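Flavin prenyltransferase UbiX (Methanocaldococcus jannaschii, PDB 6M8V) probably catalyses the metal-independent transfer of a dimethylallyl group from dimethylallyl phosphate to N5 and C6 of reduced FMN, making the prenylated cofactor of UbiD decarboxylases. Local coordinates at residues Ile3-Thr8 with Ala27-Ile32; Gly9-Ile14 with Lys42-Ile47; Asp58-Asp63 with Ala98-Arg103. One frame throughout, in Å; residues are numbered along the deposited sequence.

Contact 1: Ile3-Thr8 with Ala27-Ile32. With FMN (flavin mononucleotide), chain B.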
loop_
_atom_site.group_PDB
_atom_site.type_symbol
_atom_site.label_atom_id
_atom_site.label_comp_id
_atom_site.label_asym_id
_atom_site.label_seq_id
_atom_site.Cartn_x
_atom_site.Cartn_y
_atom_site.Cartn_z
ATOM N N ILE A 3 -22.501 28.848 -7.797
ATOM C CA ILE A 3 -22.329 27.851 -6.750
ATOM C C ILE A 3 -23.475 26.854 -6.835
ATOM O O ILE A 3 -24.646 27.249 -6.861
ATOM C CB ILE A 3 -22.273 28.504 -5.357
ATOM C CG1 ILE A 3 -21.119 29.505 -5.294
ATOM C CG2 ILE A 3 -22.131 27.441 -4.267
ATOM C CD1 ILE A 3 -21.148 30.399 -4.068
ATOM N N ILE A 4 -23.138 25.569 -6.874
ATOM C CA ILE A 4 -24.130 24.500 -6.844
ATOM C C ILE A 4 -24.297 24.055 -5.396
ATOM O O ILE A 4 -23.345 23.576 -4.770
ATOM C CB ILE A 4 -23.715 23.319 -7.740
ATOM C CG1 ILE A 4 -23.042 23.813 -9.022
ATOM C CG2 ILE A 4 -24.914 22.436 -8.063
ATOM C CD1 ILE A 4 -23.983 24.491 -9.989
ATOM N N VAL A 5 -25.499 24.220 -4.856
ATOM C CA VAL A 5 -25.818 23.776 -3.505
ATOM C C VAL A 5 -26.609 22.480 -3.614
ATOM O O VAL A 5 -27.660 22.438 -4.263
ATOM C CB VAL A 5 -26.600 24.844 -2.724
ATOM C CG1 VAL A 5 -27.071 24.281 -1.394
ATOM C CG2 VAL A 5 -25.736 26.076 -2.507
ATOM N N CYS A 6 -26.099 21.419 -2.987
ATOM C CA CYS A 6 -26.704 20.094 -3.044
ATOM C C CYS A 6 -27.083 19.669 -1.634
ATOM O O CYS A 6 -26.212 19.557 -0.765
ATOM C CB CYS A 6 -25.743 19.074 -3.668
ATOM S SG CYS A 6 -24.998 19.559 -5.258
ATOM N N ILE A 7 -28.371 19.415 -1.415
ATOM C CA ILE A 7 -28.891 18.988 -0.120
ATOM C C ILE A 7 -29.197 17.500 -0.198
ATOM O O ILE A 7 -30.017 17.073 -1.018
ATOM C CB ILE A 7 -30.149 19.776 0.280
ATOM C CG1 ILE A 7 -29.982 21.265 -0.039
ATOM C CG2 ILE A 7 -30.461 19.558 1.757
ATOM C CD1 ILE A 7 -31.168 22.130 0.392
ATOM N N THR A 8 -28.563 16.712 0.662
ATOM C CA THR A 8 -28.812 15.277 0.713
ATOM C C THR A 8 -29.444 14.907 2.048
ATOM O O THR A 8 -29.485 15.701 2.991
ATOM C CB THR A 8 -27.525 14.471 0.481
ATOM O OG1 THR A 8 -26.582 14.736 1.528
ATOM C CG2 THR A 8 -26.910 14.828 -0.858
ATOM N N ALA A 27 -24.467 35.575 -5.089
ATOM C CA ALA A 27 -23.954 34.577 -6.016
ATOM C C ALA A 27 -25.110 33.968 -6.792
ATOM O O ALA A 27 -26.248 33.938 -6.313
ATOM C CB ALA A 27 -23.171 33.473 -5.287
ATOM N N GLU A 28 -24.803 33.490 -7.998
ATOM C CA GLU A 28 -25.751 32.702 -8.778
ATOM C C GLU A 28 -25.770 31.293 -8.202
ATOM O O GLU A 28 -24.769 30.572 -8.269
ATOM C CB GLU A 28 -25.369 32.690 -10.256
ATOM C CG GLU A 28 -26.436 32.078 -11.160
ATOM C CD GLU A 28 -25.942 31.827 -12.573
ATOM O OE1 GLU A 28 -26.549 30.992 -13.281
ATOM O OE2 GLU A 28 -24.946 32.463 -12.975
ATOM N N VAL A 29 -26.902 30.898 -7.634
ATOM C CA VAL A 29 -27.007 29.662 -6.875
ATOM C C VAL A 29 -27.896 28.696 -7.643
ATOM O O VAL A 29 -29.052 29.013 -7.952
ATOM C CB VAL A 29 -27.554 29.916 -5.463
ATOM C CG1 VAL A 29 -27.794 28.600 -4.743
ATOM C CG2 VAL A 29 -26.588 30.799 -4.680
ATOM N N ASN A 30 -27.355 27.522 -7.957
ATOM C CA ASN A 30 -28.136 26.408 -8.473
ATOM C C ASN A 30 -28.338 25.391 -7.358
ATOM O O ASN A 30 -27.404 25.074 -6.617
ATOM C CB ASN A 30 -27.448 25.756 -9.673
ATOM C CG ASN A 30 -27.422 26.660 -10.893
ATOM O OD1 ASN A 30 -27.422 27.882 -10.772
ATOM N ND2 ASN A 30 -27.396 26.059 -12.077
ATOM N N LEU A 31 -29.566 24.896 -7.233
ATOM C CA LEU A 31 -29.964 24.067 -6.106
ATOM C C LEU A 31 -30.445 22.710 -6.591
ATOM O O LEU A 31 -31.201 22.618 -7.563
ATOM C CB LEU A 31 -31.067 24.748 -5.295
ATOM C CG LEU A 31 -31.649 24.049 -4.064
ATOM C CD1 LEU A 31 -30.594 23.843 -2.985
ATOM C CD2 LEU A 31 -32.808 24.866 -3.525
ATOM N N ILE A 32 -29.991 21.659 -5.912
ATOM C CA ILE A 32 -30.491 20.303 -6.106
ATOM C C ILE A 32 -30.809 19.730 -4.732
ATOM O O ILE A 32 -30.010 19.866 -3.800
ATOM C CB ILE A 32 -29.476 19.405 -6.840
ATOM C CG1 ILE A 32 -28.846 20.142 -8.024
ATOM C CG2 ILE A 32 -30.145 18.114 -7.296
ATOM C CD1 ILE A 32 -27.578 19.485 -8.552
HETATM N N1 FMN B . -27.629 9.448 6.965
HETATM C C2 FMN B . -26.414 9.988 7.333
HETATM O O2 FMN B . -25.416 9.561 6.775
HETATM N N3 FMN B . -26.313 10.979 8.303
HETATM C C4 FMN B . -27.477 11.440 8.904
HETATM O O4 FMN B . -27.468 12.324 9.765
HETATM C C4A FMN B . -28.699 10.898 8.533
HETATM N N5 FMN B . -29.832 11.368 9.148
HETATM C C5A FMN B . -31.052 10.849 8.797
HETATM C C6 FMN B . -32.177 11.343 9.428
HETATM C C7 FMN B . -33.417 10.836 9.096
HETATM C C7M FMN B . -34.626 11.380 9.783
HETATM C C8 FMN B . -33.536 9.842 8.134
HETATM C C8M FMN B . -34.894 9.314 7.791
HETATM C C9 FMN B . -32.404 9.344 7.497
HETATM C C9A FMN B . -31.153 9.851 7.830
HETATM N N10 FMN B . -30.014 9.375 7.205
HETATM C C10 FMN B . -28.784 9.900 7.565
HETATM C "C1'" FMN B . -30.109 8.285 6.167
HETATM C "C2'" FMN B . -29.956 8.813 4.745
HETATM O "O2'" FMN B . -31.004 9.712 4.455
HETATM C "C3'" FMN B . -29.983 7.689 3.721
HETATM O "O3'" FMN B . -28.742 7.014 3.713
HETATM C "C4'" FMN B . -30.334 8.217 2.330
HETATM O "O4'" FMN B . -30.310 7.152 1.408
HETATM C "C5'" FMN B . -29.410 9.329 1.842
HETATM O "O5'" FMN B . -29.680 9.573 0.474
HETATM P P FMN B . -29.271 10.960 -0.246
HETATM O O1P FMN B . -30.055 12.080 0.373
HETATM O O2P FMN B . -27.800 11.207 -0.006
HETATM O O3P FMN B . -29.546 10.867 -1.726
#
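Strands 3-7 and 28-32 run parallel in one sheet, their short axes 4.7 Å apart at closest and inclined by 26°, with Ile3 opposite Val29, Ile4 opposite Asn30, Val5 opposite Leu31 and Cys6 opposite Ile32. Five N-H...O=C bonds form an unbroken ladder in which Ile3 and Val5 use both backbone N and O, and Ile7 its N. The shortest runs from Val5 N to Asn30 O (2.7 Å) and meets the oxygen almost along its C=O axis. CA-H groups of Val29, Ile4, Leu31 and Cys6 approach four of these carbonyl oxygens.

Ile3, Val5, Val29 and Leu31 project from one face, beside helix 13-22, where Leu20 packs on both Val29 and Leu31. There Val5 spreads its two methyls: CG1, anti to the backbone N (chi1 173°), reaches Leu31 CD1 at 3.9 Å, while CG2 crosses obliquely to Val29 CG1 at 4.0 Å. Leu31 CD1 also meets Ile7 CD1 at 3.8 Å, so this single methyl bridges two residues of the first strand. On the other face Ile4 lies alongside Asn30, its CD1 3.7 Å from Asn30 CB. Ile32 points the same way as Ile4 and places CD1 4.0 Å from Ile4 CG2, with Cys6 SG next to that methyl; Ile101 of helix 100-110 packs on Cys6 and Ile32.

This is the first beta-alpha-beta unit of the Rossmann-like flavoprotein fold, and Thr8 just beyond the strand belongs to the FMN pocket, its CB 3.3 Å from phosphate O2P. Thr8 OG1 instead bonds to Pro83 O and Ser85 N. The five bonds pair the facing N-H and C=O groups of the two strands, and buried, mostly apolar side chains shield most of this ladder on both faces.

Contact 2: Gly9-Ile14 with Lys42-Ile47. With FMN (flavin mononucleotide), chain B.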
loop_
_atom_site.group_PDB
_atom_site.type_symbol
_atom_site.label_atom_id
_atom_site.label_comp_id
_atom_site.label_asym_id
_atom_site.label_seq_id
_atom_site.Cartn_x
_atom_site.Cartn_y
_atom_site.Cartn_z
ATOM N N GLY A 9 -29.945 13.677 2.112
ATOM C CA GLY A 9 -30.725 13.232 3.250
ATOM C C GLY A 9 -29.931 12.939 4.505
ATOM O O GLY A 9 -29.745 11.781 4.874
ATOM N N ALA A 10 -29.462 13.978 5.182
ATOM C CA ALA A 10 -28.839 13.812 6.482
ATOM C C ALA A 10 -29.337 14.925 7.386
ATOM O O ALA A 10 -29.815 15.960 6.919
ATOM C CB ALA A 10 -27.306 13.817 6.392
ATOM N N SER A 11 -29.246 14.693 8.692
ATOM C CA SER A 11 -29.709 15.686 9.648
ATOM C C SER A 11 -28.900 16.971 9.513
ATOM O O SER A 11 -27.720 16.956 9.151
ATOM C CB SER A 11 -29.605 15.146 11.075
ATOM O OG SER A 11 -30.217 16.035 11.998
ATOM N N GLY A 12 -29.545 18.091 9.803
ATOM C CA GLY A 12 -28.900 19.378 9.725
ATOM C C GLY A 12 -29.134 20.145 8.448
ATOM O O GLY A 12 -28.267 20.932 8.052
ATOM N N VAL A 13 -30.274 19.944 7.785
ATOM C CA VAL A 13 -30.597 20.724 6.598
ATOM C C VAL A 13 -30.762 22.205 6.900
ATOM O O VAL A 13 -30.790 23.017 5.967
ATOM C CB VAL A 13 -31.874 20.179 5.925
ATOM C CG1 VAL A 13 -31.575 18.871 5.200
ATOM C CG2 VAL A 13 -32.980 19.988 6.953
ATOM N N ILE A 14 -30.867 22.581 8.179
ATOM C CA ILE A 14 -30.905 23.996 8.541
ATOM C C ILE A 14 -29.646 24.711 8.068
ATOM O O ILE A 14 -29.690 25.898 7.724
ATOM C CB ILE A 14 -31.107 24.158 10.061
ATOM C CG1 ILE A 14 -31.266 25.633 10.427
ATOM C CG2 ILE A 14 -29.955 23.524 10.833
ATOM C CD1 ILE A 14 -31.631 25.857 11.872
ATOM N N LYS A 42 -38.864 18.554 5.516
ATOM C CA LYS A 42 -40.214 18.557 6.075
ATOM C C LYS A 42 -40.201 18.183 7.553
ATOM O O LYS A 42 -40.894 18.808 8.364
ATOM C CB LYS A 42 -41.104 17.598 5.279
ATOM C CG LYS A 42 -42.399 17.178 5.964
ATOM C CD LYS A 42 -43.274 18.358 6.372
ATOM C CE LYS A 42 -43.899 19.043 5.169
ATOM N NZ LYS A 42 -44.108 20.497 5.418
ATOM N N GLU A 43 -39.409 17.176 7.925
ATOM C CA GLU A 43 -39.436 16.690 9.299
ATOM C C GLU A 43 -38.696 17.623 10.251
ATOM O O GLU A 43 -39.161 17.862 11.369
ATOM C CB GLU A 43 -38.843 15.284 9.369
ATOM C CG GLU A 43 -39.121 14.564 10.679
ATOM C CD GLU A 43 -40.547 14.050 10.777
ATOM O OE1 GLU A 43 -41.346 14.298 9.844
ATOM O OE2 GLU A 43 -40.868 13.394 11.790
ATOM N N GLU A 44 -37.554 18.157 9.830
ATOM C CA GLU A 44 -36.712 18.947 10.719
ATOM C C GLU A 44 -37.026 20.436 10.677
ATOM O O GLU A 44 -36.815 21.131 11.678
ATOM C CB GLU A 44 -35.230 18.740 10.375
ATOM C CG GLU A 44 -34.672 17.382 10.779
ATOM C CD GLU A 44 -33.157 17.300 10.642
ATOM O OE1 GLU A 44 -32.547 18.227 10.064
ATOM O OE2 GLU A 44 -32.574 16.304 11.114
ATOM N N LEU A 45 -37.498 20.948 9.546
ATOM C CA LEU A 45 -37.793 22.365 9.409
ATOM C C LEU A 45 -39.289 22.657 9.381
ATOM O O LEU A 45 -39.677 23.829 9.324
ATOM C CB LEU A 45 -37.121 22.919 8.148
ATOM C CG LEU A 45 -35.591 22.842 8.165
ATOM C CD1 LEU A 45 -34.985 23.427 6.897
ATOM C CD2 LEU A 45 -35.043 23.544 9.397
ATOM N N ASP A 46 -40.130 21.618 9.415
ATOM C CA ASP A 46 -41.590 21.751 9.472
ATOM C C ASP A 46 -42.122 22.677 8.382
ATOM O O ASP A 46 -43.174 23.304 8.529
ATOM C CB ASP A 46 -42.053 22.211 10.857
ATOM C CG ASP A 46 -41.912 21.120 11.905
ATOM O OD1 ASP A 46 -41.388 21.408 13.002
ATOM O OD2 ASP A 46 -42.313 19.969 11.625
ATOM N N ILE A 47 -41.389 22.762 7.277
ATOM C CA ILE A 47 -41.818 23.481 6.089
ATOM C C ILE A 47 -41.696 22.533 4.909
ATOM O O ILE A 47 -40.875 21.611 4.912
ATOM C CB ILE A 47 -40.988 24.761 5.849
ATOM C CG1 ILE A 47 -39.508 24.410 5.693
ATOM C CG2 ILE A 47 -41.193 25.749 6.982
ATOM C CD1 ILE A 47 -38.689 25.487 5.017
HETATM N N1 FMN B . -27.629 9.448 6.965
HETATM C C2 FMN B . -26.414 9.988 7.333
HETATM O O2 FMN B . -25.416 9.561 6.775
HETATM N N3 FMN B . -26.313 10.979 8.303
HETATM C C4 FMN B . -27.477 11.440 8.904
HETATM O O4 FMN B . -27.468 12.324 9.765
HETATM C C4A FMN B . -28.699 10.898 8.533
HETATM N N5 FMN B . -29.832 11.368 9.148
HETATM C C5A FMN B . -31.052 10.849 8.797
HETATM C C6 FMN B . -32.177 11.343 9.428
HETATM C C7 FMN B . -33.417 10.836 9.096
HETATM C C7M FMN B . -34.626 11.380 9.783
HETATM C C8 FMN B . -33.536 9.842 8.134
HETATM C C8M FMN B . -34.894 9.314 7.791
HETATM C C9 FMN B . -32.404 9.344 7.497
HETATM C C9A FMN B . -31.153 9.851 7.830
HETATM N N10 FMN B . -30.014 9.375 7.205
HETATM C C10 FMN B . -28.784 9.900 7.565
HETATM C "C1'" FMN B . -30.109 8.285 6.167
HETATM C "C2'" FMN B . -29.956 8.813 4.745
HETATM O "O2'" FMN B . -31.004 9.712 4.455
HETATM C "C3'" FMN B . -29.983 7.689 3.721
HETATM O "O3'" FMN B . -28.742 7.014 3.713
HETATM C "C4'" FMN B . -30.334 8.217 2.330
HETATM O "O4'" FMN B . -30.310 7.152 1.408
HETATM C "C5'" FMN B . -29.410 9.329 1.842
HETATM O "O5'" FMN B . -29.680 9.573 0.474
HETATM P P FMN B . -29.271 10.960 -0.246
HETATM O O1P FMN B . -30.055 12.080 0.373
HETATM O O2P FMN B . -27.800 11.207 -0.006
HETATM O O3P FMN B . -29.546 10.867 -1.726
HETATM O O HOH W 1 -31.941 21.037 10.019
#
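The FMN-binding turn between strand 2-7 and helix 13-22, the first beta-alpha connection of this Rossmann-like flavoprotein fold, is gripped here by a carboxylate from helix 35-45. The Glu44 side chain leaves that helix with CG anti to the carbonyl carbon (chi1 -73°) and an extended chain beyond, which carries the carboxylate end-on to the turn. Both oxygens use syn lone pairs, forming a two-pronged clasp on successive residues: OE2 accepts from Ser11 OG at 2.5 Å, and OE1 from Gly12 N at 3.0 Å with an N-H...O angle of 161°. Gly12 has positive phi (97°), a backbone conformation suited to glycine.

The same turn holds the cofactor. Gly9 N gives a very short bond to phosphate O1P and Gly9 O receives one from ribityl O2', while Ser11 N reaches flavin O4 at 3.2 Å. Ala10 CB lies 3.5 Å from flavin C4. The geometry of Glu44 is consistent with a second-shell role: it holds the hydroxyl of Ser11, whose own N binds the flavin. Phe149 N of a neighbouring subunit also bonds to Ser11 OG.

Beyond the carboxylate, Leu45 forks against the start of helix 13-22, CD1 touching Val13 CG2 and CD2 touching Ile14 CB. A water continues the polar line, donating to Glu44 OE1 and accepting from Ile14 N at 2.6 Å.

Contact 3: Asp58-Asp63 with Ala98-Arg103. With FMN (flavin mononucleotide), chain C; PO4 (phosphate ion), chain D.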
loop_
_atom_site.group_PDB
_atom_site.type_symbol
_atom_site.label_atom_id
_atom_site.label_comp_id
_atom_site.label_asym_id
_atom_site.label_seq_id
_atom_site.Cartn_x
_atom_site.Cartn_y
_atom_site.Cartn_z
ATOM N N ASP A 58 -31.719 28.880 -9.604
ATOM C CA ASP A 58 -32.184 27.783 -10.441
ATOM C C ASP A 58 -32.318 26.535 -9.585
ATOM O O ASP A 58 -31.609 26.371 -8.588
ATOM C CB ASP A 58 -31.231 27.508 -11.608
ATOM C CG ASP A 58 -31.510 28.384 -12.805
ATOM O OD1 ASP A 58 -32.702 28.626 -13.098
ATOM O OD2 ASP A 58 -30.538 28.827 -13.453
ATOM N N TYR A 59 -33.230 25.655 -9.987
ATOM C CA TYR A 59 -33.436 24.380 -9.320
ATOM C C TYR A 59 -33.483 23.273 -10.360
ATOM O O TYR A 59 -34.008 23.469 -11.458
ATOM C CB TYR A 59 -34.730 24.369 -8.487
ATOM C CG TYR A 59 -35.039 23.020 -7.876
ATOM C CD1 TYR A 59 -34.440 22.623 -6.687
ATOM C CD2 TYR A 59 -35.914 22.134 -8.497
ATOM C CE1 TYR A 59 -34.707 21.383 -6.126
ATOM C CE2 TYR A 59 -36.190 20.893 -7.944
ATOM C CZ TYR A 59 -35.581 20.522 -6.759
ATOM O OH TYR A 59 -35.851 19.291 -6.202
ATOM N N TYR A 60 -32.924 22.113 -10.016
ATOM C CA TYR A 60 -33.009 20.936 -10.868
ATOM C C TYR A 60 -33.311 19.716 -10.011
ATOM O O TYR A 60 -32.815 19.595 -8.887
ATOM C CB TYR A 60 -31.715 20.714 -11.660
ATOM C CG TYR A 60 -31.331 21.860 -12.564
ATOM C CD1 TYR A 60 -31.942 22.033 -13.804
ATOM C CD2 TYR A 60 -30.354 22.768 -12.183
ATOM C CE1 TYR A 60 -31.587 23.084 -14.636
ATOM C CE2 TYR A 60 -29.992 23.816 -13.004
ATOM C CZ TYR A 60 -30.611 23.972 -14.228
ATOM O OH TYR A 60 -30.244 25.020 -15.039
ATOM N N GLU A 61 -34.136 18.820 -10.545
ATOM C CA GLU A 61 -34.434 17.580 -9.848
ATOM C C GLU A 61 -33.202 16.682 -9.835
ATOM O O GLU A 61 -32.390 16.692 -10.765
ATOM C CB GLU A 61 -35.610 16.866 -10.515
ATOM C CG GLU A 61 -36.566 16.187 -9.542
ATOM C CD GLU A 61 -37.120 17.139 -8.500
ATOM O OE1 GLU A 61 -36.620 17.129 -7.357
ATOM O OE2 GLU A 61 -38.059 17.894 -8.818
ATOM N N ASN A 62 -33.061 15.901 -8.762
ATOM C CA ASN A 62 -31.891 15.044 -8.623
ATOM C C ASN A 62 -31.834 13.952 -9.681
ATOM O O ASN A 62 -30.783 13.326 -9.842
ATOM C CB ASN A 62 -31.853 14.415 -7.226
ATOM C CG ASN A 62 -30.446 13.977 -6.814
ATOM O OD1 ASN A 62 -29.451 14.398 -7.410
ATOM N ND2 ASN A 62 -30.362 13.139 -5.785
ATOM N N ASP A 63 -32.922 13.714 -10.414
ATOM C CA ASP A 63 -32.926 12.715 -11.473
ATOM C C ASP A 63 -32.956 13.337 -12.864
ATOM O O ASP A 63 -33.120 12.616 -13.853
ATOM C CB ASP A 63 -34.101 11.752 -11.292
ATOM C CG ASP A 63 -35.451 12.456 -11.287
ATOM O OD1 ASP A 63 -35.497 13.703 -11.356
ATOM O OD2 ASP A 63 -36.473 11.746 -11.206
ATOM N N ALA A 98 -24.961 8.245 -9.921
ATOM C CA ALA A 98 -26.281 7.745 -10.285
ATOM C C ALA A 98 -27.375 8.800 -10.182
ATOM O O ALA A 98 -28.524 8.508 -10.530
ATOM C CB ALA A 98 -26.665 6.543 -9.414
ATOM N N ASN A 99 -27.054 10.002 -9.705
ATOM C CA ASN A 99 -27.994 11.114 -9.670
ATOM C C ASN A 99 -27.245 12.380 -10.059
ATOM O O ASN A 99 -26.033 12.358 -10.301
ATOM C CB ASN A 99 -28.661 11.249 -8.293
ATOM C CG ASN A 99 -27.658 11.404 -7.162
ATOM O OD1 ASN A 99 -26.689 12.155 -7.268
ATOM N ND2 ASN A 99 -27.893 10.695 -6.066
ATOM N N LEU A 100 -27.970 13.503 -10.104
ATOM C CA LEU A 100 -27.359 14.742 -10.573
ATOM C C LEU A 100 -26.360 15.297 -9.563
ATOM O O LEU A 100 -25.343 15.879 -9.956
ATOM C CB LEU A 100 -28.438 15.783 -10.886
ATOM C CG LEU A 100 -27.951 17.097 -11.522
ATOM C CD1 LEU A 100 -27.334 16.839 -12.884
ATOM C CD2 LEU A 100 -29.066 18.146 -11.633
ATOM N N ILE A 101 -26.623 15.117 -8.266
ATOM C CA ILE A 101 -25.719 15.638 -7.243
ATOM C C ILE A 101 -24.325 15.028 -7.394
ATOM O O ILE A 101 -23.324 15.744 -7.503
ATOM C CB ILE A 101 -26.302 15.391 -5.840
ATOM C CG1 ILE A 101 -27.458 16.369 -5.580
ATOM C CG2 ILE A 101 -25.214 15.538 -4.777
ATOM C CD1 ILE A 101 -28.153 16.168 -4.241
ATOM N N VAL A 102 -24.242 13.696 -7.405
ATOM C CA VAL A 102 -22.943 13.040 -7.519
ATOM C C VAL A 102 -22.316 13.325 -8.877
ATOM O O VAL A 102 -21.091 13.450 -8.992
ATOM C CB VAL A 102 -23.093 11.526 -7.257
ATOM C CG1 VAL A 102 -21.722 10.825 -7.240
ATOM C CG2 VAL A 102 -23.820 11.298 -5.957
ATOM N N ARG A 103 -23.136 13.461 -9.921
ATOM C CA ARG A 103 -22.591 13.762 -11.240
ATOM C C ARG A 103 -21.897 15.123 -11.253
ATOM O O ARG A 103 -20.805 15.256 -11.821
ATOM C CB ARG A 103 -23.700 13.691 -12.295
ATOM C CG ARG A 103 -23.307 14.206 -13.680
ATOM C CD ARG A 103 -22.167 13.398 -14.323
ATOM N NE ARG A 103 -21.901 13.866 -15.684
ATOM C CZ ARG A 103 -20.863 13.495 -16.432
ATOM N NH1 ARG A 103 -19.973 12.635 -15.962
ATOM N NH2 ARG A 103 -20.715 13.985 -17.660
HETATM N N1 FMN C . -21.772 10.260 -17.940
HETATM C C2 FMN C . -20.486 9.889 -18.270
HETATM O O2 FMN C . -19.830 9.313 -17.417
HETATM N N3 FMN C . -19.940 10.157 -19.521
HETATM C C4 FMN C . -20.729 10.806 -20.462
HETATM O O4 FMN C . -20.319 11.069 -21.596
HETATM C C4A FMN C . -22.024 11.179 -20.130
HETATM N N5 FMN C . -22.776 11.825 -21.077
HETATM C C5A FMN C . -24.060 12.201 -20.774
HETATM C C6 FMN C . -24.797 12.847 -21.747
HETATM C C7 FMN C . -26.091 13.240 -21.467
HETATM C C7M FMN C . -26.880 13.933 -22.528
HETATM C C8 FMN C . -26.649 12.987 -20.221
HETATM C C8M FMN C . -28.056 13.419 -19.947
HETATM C C9 FMN C . -25.907 12.336 -19.240
HETATM C C9A FMN C . -24.604 11.940 -19.518
HETATM N N10 FMN C . -23.850 11.286 -18.559
HETATM C C10 FMN C . -22.553 10.911 -18.870
HETATM C "C1'" FMN C . -24.422 11.010 -17.192
HETATM C "C2'" FMN C . -24.836 9.554 -17.012
HETATM O "O2'" FMN C . -25.860 9.233 -17.929
HETATM C "C3'" FMN C . -25.343 9.283 -15.604
HETATM O "O3'" FMN C . -24.254 9.190 -14.710
HETATM C "C4'" FMN C . -26.204 8.020 -15.561
HETATM O "O4'" FMN C . -26.619 7.786 -14.235
HETATM C "C5'" FMN C . -25.501 6.777 -16.097
HETATM O "O5'" FMN C . -26.294 5.644 -15.796
HETATM P P FMN C . -26.140 4.252 -16.600
HETATM O O1P FMN C . -26.539 4.469 -18.032
HETATM O O2P FMN C . -24.689 3.834 -16.558
HETATM O O3P FMN C . -27.002 3.193 -15.958
HETATM P P PO4 D . -19.032 15.892 -20.581
HETATM O O1 PO4 D . -20.529 16.105 -20.610
HETATM O O2 PO4 D . -18.399 16.429 -21.845
HETATM O O3 PO4 D . -18.437 16.615 -19.393
HETATM O O4 PO4 D . -18.761 14.409 -20.469
#
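Asn62, just past strand 58-61, takes hold of the start of helix 100-110 with its backbone and side chain together. Its carbonyl O accepts from Leu100 N at 2.8 Å, in the carbonyl plane. Its CG stands anti to the backbone N (chi1 -157°), which swings OD1 over to Ile101 N at 3.0 Å, nearly along the amide C=O axis. Asn99, the N-cap residue, serves the next amide: CG sits in the crowded position between backbone N and carbonyl carbon, and OD1 receives Val102 N at 2.9 Å in an almost straight bond (177°). Three successive amides of the first helical turn are therefore each given an oxygen, two of them by a residue distant in sequence. The two asparagine side chains cross obliquely, with amide planes 38° apart.

These asparagine-amide bonds are the tight part, and Ile101 CG1 lies 3.3 Å from Asn62 OD1. Separate apolar packing brings Leu100 CD2 within 3.7 Å of Tyr60 CB, while the Tyr60 ring leads off to Ser67, Pro68 and Leu69. The looser side holds exposed Asp63 and partly exposed Glu61, which points away, OE1 receiving Tyr59 OH at 2.6 Å and pairing with Lys38.

One turn along, Arg103 has FMN N1 3.5 Å above its guanidinium plane, offset toward the rim, and NH2 bonds weakly to a phosphate ion, probably from the crystallisation liquor. NH1 forms a salt bridge with Glu121 of a neighbouring subunit, which places this helix start at an intersubunit flavin site. Strand 58-61, one of the two outermost strands of the sheet within this chain, is hydrogen-bonded to strand 28-33; Leu100 packs on Ile32 of that strand, while Asn99 and Val102 touch Lys87 and Ala91 of helix 86-94.

From the N terminus, strand 2-7 runs into the FMN-binding turn and helix 13-22, and contact 1 closes this first crossover when strand 28-33 returns beside it. Contact 2 opens within that loop and closes after it, on helix 35-45, so the two cross rather than nest; they touch where Ile7 CG2 meets Val13 CG1 at 3.7 Å, and both border one FMN. Contact 3 follows in series, joining strand 58-61, outermost within this chain, to helix 100-110 across 34 residues. It abuts contact 1 through strand 28-33 but stays about 7 Å from contact 2 at the nearest atoms, and its FMN is a different one.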